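Local coordinates for NS3-like protein (Alongshan virus, PDB 6M40) that probably hydrolyses ATP and other ribonucleoside triphosphates to drive RNA unwinding, as the helicase part of a longer NS3-like viral protein, at residues A123-V127 and W368-Q372; K126-L131 and L342-P346. All coordinates share one frame; numbering follows the deposited sequence.

Interaction 1: A123-V127 and W368-Q372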
loop_
_atom_site.group_PDB
_atom_site.type_symbol
_atom_site.label_atom_id
_atom_site.label_comp_id
_atom_site.label_asym_id
_atom_site.label_seq_id
_atom_site.Cartn_x
_atom_site.Cartn_y
_atom_site.Cartn_z
ATOM N N ALA A 123 -0.306 -3.286 -6.809
ATOM C CA ALA A 123 -1.010 -4.123 -7.770
ATOM C C ALA A 123 -1.393 -5.455 -7.156
ATOM O O ALA A 123 -2.408 -6.039 -7.539
ATOM C CB ALA A 123 -0.157 -4.333 -9.017
ATOM N N HIS A 124 -0.618 -5.942 -6.190
ATOM C CA HIS A 124 -0.892 -7.265 -5.646
ATOM C C HIS A 124 -2.144 -7.252 -4.788
ATOM O O HIS A 124 -2.963 -8.169 -4.881
ATOM C CB HIS A 124 0.335 -7.763 -4.895
ATOM C CG HIS A 124 1.582 -7.695 -5.718
ATOM N ND1 HIS A 124 2.191 -6.499 -6.031
ATOM C CD2 HIS A 124 2.299 -8.656 -6.345
ATOM C CE1 HIS A 124 3.249 -6.728 -6.787
ATOM N NE2 HIS A 124 3.340 -8.029 -6.989
ATOM N N THR A 125 -2.326 -6.215 -3.968
ATOM C CA THR A 125 -3.582 -6.079 -3.236
ATOM C C THR A 125 -4.768 -6.144 -4.189
ATOM O O THR A 125 -5.744 -6.854 -3.932
ATOM C CB THR A 125 -3.593 -4.776 -2.444
ATOM O OG1 THR A 125 -2.370 -4.641 -1.710
ATOM C CG2 THR A 125 -4.755 -4.746 -1.481
ATOM N N LYS A 126 -4.679 -5.437 -5.319
ATOM C CA LYS A 126 -5.797 -5.355 -6.250
ATOM C C LYS A 126 -6.177 -6.729 -6.782
ATOM O O LYS A 126 -7.335 -7.142 -6.686
ATOM C CB LYS A 126 -5.442 -4.431 -7.408
ATOM C CG LYS A 126 -4.835 -3.092 -7.026
ATOM C CD LYS A 126 -5.899 -2.031 -6.827
ATOM C CE LYS A 126 -5.311 -0.637 -6.843
ATOM N NZ LYS A 126 -6.383 0.378 -7.025
ATOM N N VAL A 127 -5.217 -7.444 -7.368
ATOM C CA VAL A 127 -5.538 -8.737 -7.957
ATOM C C VAL A 127 -5.948 -9.717 -6.870
ATOM O O VAL A 127 -6.829 -10.558 -7.073
ATOM C CB VAL A 127 -4.353 -9.258 -8.782
ATOM C CG1 VAL A 127 -3.868 -8.187 -9.746
ATOM C CG2 VAL A 127 -3.233 -9.682 -7.883
ATOM N N TRP A 368 5.065 -13.801 -12.707
ATOM C CA TRP A 368 5.340 -12.554 -12.020
ATOM C C TRP A 368 4.824 -12.597 -10.588
ATOM O O TRP A 368 5.531 -12.222 -9.643
ATOM C CB TRP A 368 4.715 -11.399 -12.785
ATOM C CG TRP A 368 5.008 -10.044 -12.271
ATOM C CD1 TRP A 368 6.229 -9.464 -12.152
ATOM C CD2 TRP A 368 4.052 -9.063 -11.855
ATOM N NE1 TRP A 368 6.101 -8.187 -11.669
ATOM C CE2 TRP A 368 4.772 -7.919 -11.472
ATOM C CE3 TRP A 368 2.656 -9.047 -11.750
ATOM C CZ2 TRP A 368 4.150 -6.768 -11.002
ATOM C CZ3 TRP A 368 2.038 -7.898 -11.273
ATOM C CH2 TRP A 368 2.786 -6.778 -10.911
ATOM N N LEU A 369 3.581 -13.033 -10.419
ATOM C CA LEU A 369 2.925 -12.983 -9.125
ATOM C C LEU A 369 3.422 -14.056 -8.170
ATOM O O LEU A 369 3.230 -13.908 -6.957
ATOM C CB LEU A 369 1.413 -13.107 -9.332
ATOM C CG LEU A 369 0.751 -11.857 -9.924
ATOM C CD1 LEU A 369 -0.742 -12.048 -9.985
ATOM C CD2 LEU A 369 1.091 -10.611 -9.128
ATOM N N THR A 370 4.082 -15.105 -8.678
ATOM C CA THR A 370 4.448 -16.260 -7.856
ATOM C C THR A 370 5.943 -16.436 -7.603
ATOM O O THR A 370 6.312 -16.863 -6.508
ATOM C CB THR A 370 3.892 -17.546 -8.472
ATOM O OG1 THR A 370 4.081 -17.526 -9.888
ATOM C CG2 THR A 370 2.408 -17.692 -8.175
ATOM N N GLU A 371 6.825 -16.134 -8.562
ATOM C CA GLU A 371 8.266 -16.135 -8.262
ATOM C C GLU A 371 8.741 -14.789 -7.741
ATOM O O GLU A 371 9.827 -14.723 -7.153
ATOM C CB GLU A 371 9.064 -16.523 -9.508
ATOM C CG GLU A 371 8.820 -17.945 -9.986
ATOM C CD GLU A 371 9.137 -18.978 -8.921
ATOM O OE1 GLU A 371 10.145 -18.806 -8.206
ATOM O OE2 GLU A 371 8.379 -19.963 -8.802
ATOM N N GLN A 372 7.983 -13.738 -8.011
ATOM C CA GLN A 372 8.043 -12.449 -7.330
ATOM C C GLN A 372 9.476 -11.949 -7.151
ATOM O O GLN A 372 9.933 -11.644 -6.049
ATOM C CB GLN A 372 7.299 -12.513 -5.986
ATOM C CG GLN A 372 6.121 -11.517 -5.863
ATOM C CD GLN A 372 5.162 -11.834 -4.702
ATOM O OE1 GLN A 372 5.576 -11.965 -3.542
ATOM N NE2 GLN A 372 3.873 -11.928 -5.016
#
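His124, near the start of helix 123-136, lays its imidazole against Trp368 and Leu369 on the last turn of helix 362-371. This is a helix-to-helix contact between the RecA-like ATPase domain of a superfamily 2 helicase and the C-terminal helical region that, as in flavivirus NS3, forms a third domain. The tighter part is built of ring and methyl contacts, and apart from His124 its residues are buried. Leu369 CD2 comes to 3.6 Å from His124 CD2, reaching the ring obliquely. Beside it, the imidazole and the six-membered ring of Trp368 lie with centroids 5.1 Å apart and planes inclined at 34°, too tilted for a stack and too flat for an edge-to-face pair. His124 NE2 nevertheless sits over one indole face, 4.1 Å above the plane and displaced toward the rim. The indole gets there because CG of Trp368 is anti to its backbone N (chi1 -175°), which carries CH2 forward to the facing helix. Ala123 CB meets that same CH2 at the ring edge, 4.3 Å away. One turn along, Val127 CG2 and Leu369 CD1 close the patch at 4.0 Å. Cys336 of helix 328-339 touches both Val127 and Trp368, so a third helix packs against this side.

The looser side follows the end of helix 362-371, where His124 and Gln372 are both partly exposed. Thr370 O near this end accepts a hydrogen bond from Arg98. Gln372, the first residue to leave helical geometry, has a positive phi of 46°, and its extended side chain turns back toward the imidazole. The Gln372 amide plane stands almost perpendicular to the His124 ring, with Gln372 NE2 3.9 Å from His124 CD2.

Interaction 2: K126-L131 and L342-P346; sequences KVLRAL and LPEEP
Ala130 and Leu131 receive the side chain of Leu342, while Glu345 reaches back toward Lys126 and Arg129. The pairing sets helix 123-136 of the RecA-like ATPase domain against the irregular loop between helices 328-339 and 349-357, so it joins the first domain of a superfamily 2 helicase to its C-terminal part.

The apolar contacts depend on a single methyl group. Leu342 CD1 lies 3.6 Å from Ala130 CB and 3.7 Å from Leu131 CD2, so that one branch bridges two successive residues of the helix. The leucine side chains meet at about a right angle. Ala130 CB points at the loop, and Leu131 arrives from the flank. Leu337 of helix 328-339 touches Ala130, and Leu97 and Leu101 of helix 93-102 touch Leu131.

The ionic contacts form a network in which one carboxylate serves two bases through different oxygens. In Glu345 the bend at chi2 (-97°) turns the carboxylate out toward the helix. Its OE2 is 3.7 Å from Lys126 NZ, a long ion pair; the stronger partner of that ammonium is Asp323, so the lysine is shared between two acids, whose nearby charges would be expected to favour its protonated form. Arg129 bends at chi3 and is fixed on its other branch, where NH2 bonds to the backbone oxygen of Thr118. On the loop, the backbone N of Glu345 is held by Asn334 OD1.

The arginine bond to Glu345 is weak and bent, with an N-H...O angle of 134°. The two flat groups are tilted by 41°. Arg129 NH1 donates to Glu345 OE1 at 3.3 Å, the oxygen lying at the guanidinium edge, in its plane.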
loop_
_atom_site.group_PDB
_atom_site.type_symbol
_atom_site.label_atom_id
_atom_site.label_comp_id
_atom_site.label_asym_id
_atom_site.label_seq_id
_atom_site.Cartn_x
_atom_site.Cartn_y
_atom_site.Cartn_z
ATOM N N LYS A 126 -4.679 -5.437 -5.319
ATOM C CA LYS A 126 -5.797 -5.355 -6.250
ATOM C C LYS A 126 -6.177 -6.729 -6.782
ATOM O O LYS A 126 -7.335 -7.142 -6.686
ATOM C CB LYS A 126 -5.442 -4.431 -7.408
ATOM C CG LYS A 126 -4.835 -3.092 -7.026
ATOM C CD LYS A 126 -5.899 -2.031 -6.827
ATOM C CE LYS A 126 -5.311 -0.637 -6.843
ATOM N NZ LYS A 126 -6.383 0.378 -7.025
ATOM N N VAL A 127 -5.217 -7.444 -7.368
ATOM C CA VAL A 127 -5.538 -8.737 -7.957
ATOM C C VAL A 127 -5.948 -9.717 -6.870
ATOM O O VAL A 127 -6.829 -10.558 -7.073
ATOM C CB VAL A 127 -4.353 -9.258 -8.782
ATOM C CG1 VAL A 127 -3.868 -8.187 -9.746
ATOM C CG2 VAL A 127 -3.233 -9.682 -7.883
ATOM N N LEU A 128 -5.321 -9.627 -5.695
ATOM C CA LEU A 128 -5.736 -10.468 -4.578
ATOM C C LEU A 128 -7.202 -10.226 -4.240
ATOM O O LEU A 128 -7.973 -11.175 -4.058
ATOM C CB LEU A 128 -4.846 -10.195 -3.365
ATOM C CG LEU A 128 -5.083 -11.083 -2.151
ATOM C CD1 LEU A 128 -4.916 -12.565 -2.487
ATOM C CD2 LEU A 128 -4.114 -10.669 -1.056
ATOM N N ARG A 129 -7.604 -8.950 -4.140
ATOM C CA ARG A 129 -8.996 -8.637 -3.812
ATOM C C ARG A 129 -9.950 -9.297 -4.801
ATOM O O ARG A 129 -10.976 -9.863 -4.409
ATOM C CB ARG A 129 -9.209 -7.119 -3.793
ATOM C CG ARG A 129 -10.260 -6.642 -2.768
ATOM C CD ARG A 129 -10.862 -5.255 -3.068
ATOM N NE ARG A 129 -9.880 -4.176 -3.020
ATOM C CZ ARG A 129 -9.539 -3.413 -4.058
ATOM N NH1 ARG A 129 -10.112 -3.586 -5.242
ATOM N NH2 ARG A 129 -8.623 -2.466 -3.907
ATOM N N ALA A 130 -9.607 -9.249 -6.095
ATOM C CA ALA A 130 -10.444 -9.850 -7.130
ATOM C C ALA A 130 -10.514 -11.364 -6.998
ATOM O O ALA A 130 -11.571 -11.963 -7.227
ATOM C CB ALA A 130 -9.905 -9.473 -8.509
ATOM N N LEU A 131 -9.392 -12.005 -6.666
ATOM C CA LEU A 131 -9.371 -13.461 -6.582
ATOM C C LEU A 131 -10.103 -13.957 -5.343
ATOM O O LEU A 131 -10.798 -14.977 -5.398
ATOM C CB LEU A 131 -7.925 -13.957 -6.600
ATOM C CG LEU A 131 -7.225 -13.808 -7.955
ATOM C CD1 LEU A 131 -5.723 -13.984 -7.836
ATOM C CD2 LEU A 131 -7.789 -14.805 -8.974
ATOM N N LEU A 342 -10.812 -11.390 -14.986
ATOM C CA LEU A 342 -11.465 -10.870 -13.796
ATOM C C LEU A 342 -12.005 -9.471 -14.064
ATOM O O LEU A 342 -11.569 -8.799 -15.004
ATOM C CB LEU A 342 -10.481 -10.812 -12.615
ATOM C CG LEU A 342 -9.937 -12.142 -12.077
ATOM C CD1 LEU A 342 -8.933 -11.940 -10.941
ATOM C CD2 LEU A 342 -11.099 -13.005 -11.614
ATOM N N PRO A 343 -12.966 -9.002 -13.264
ATOM C CA PRO A 343 -13.415 -7.607 -13.388
ATOM C C PRO A 343 -12.276 -6.625 -13.167
ATOM O O PRO A 343 -11.414 -6.825 -12.311
ATOM C CB PRO A 343 -14.483 -7.477 -12.299
ATOM C CG PRO A 343 -14.983 -8.865 -12.092
ATOM C CD PRO A 343 -13.824 -9.791 -12.365
ATOM N N GLU A 344 -12.299 -5.536 -13.926
ATOM C CA GLU A 344 -11.209 -4.575 -13.950
ATOM C C GLU A 344 -11.575 -3.320 -13.157
ATOM O O GLU A 344 -12.682 -3.170 -12.630
ATOM C CB GLU A 344 -10.843 -4.265 -15.403
ATOM C CG GLU A 344 -10.331 -5.516 -16.122
ATOM C CD GLU A 344 -10.157 -5.357 -17.619
ATOM O OE1 GLU A 344 -10.124 -4.213 -18.123
ATOM O OE2 GLU A 344 -10.055 -6.398 -18.301
ATOM N N GLU A 345 -10.613 -2.422 -13.050
ATOM C CA GLU A 345 -10.715 -1.255 -12.203
ATOM C C GLU A 345 -10.887 0.006 -13.036
ATOM O O GLU A 345 -10.288 0.123 -14.112
ATOM C CB GLU A 345 -9.463 -1.092 -11.327
ATOM C CG GLU A 345 -9.119 -2.293 -10.470
ATOM C CD GLU A 345 -9.631 -2.159 -9.055
ATOM O OE1 GLU A 345 -10.188 -3.142 -8.527
ATOM O OE2 GLU A 345 -9.473 -1.073 -8.464
ATOM N N PRO A 346 -11.674 0.969 -12.560
ATOM C CA PRO A 346 -11.735 2.274 -13.229
ATOM C C PRO A 346 -10.342 2.858 -13.424
ATOM O O PRO A 346 -9.539 2.913 -12.491
ATOM C CB PRO A 346 -12.583 3.121 -12.268
ATOM C CG PRO A 346 -13.420 2.126 -11.519
ATOM C CD PRO A 346 -12.568 0.897 -11.388
#

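In the fold
Both interactions use helix 123-136, sharing Lys126 and Val127, and their centres lie about 11 Å apart. Interaction 1 is the more buried: a patch of aromatic and aliphatic side chains between two helix ends, with the polar Gln372 toward its margin. Interaction 2 sets the next turns of the same helix against a loop and divides its chemistry, with methyl contacts at the Leu342 end of the loop and a salt-bridge network at Glu345, where the partly exposed Arg129 and Glu345 meet. Helix 328-339 touches both, through Cys336 at Val127 and Leu337 at Ala130. Together the two contacts attach one helix of the ATPase domain to two separate C-terminal segments.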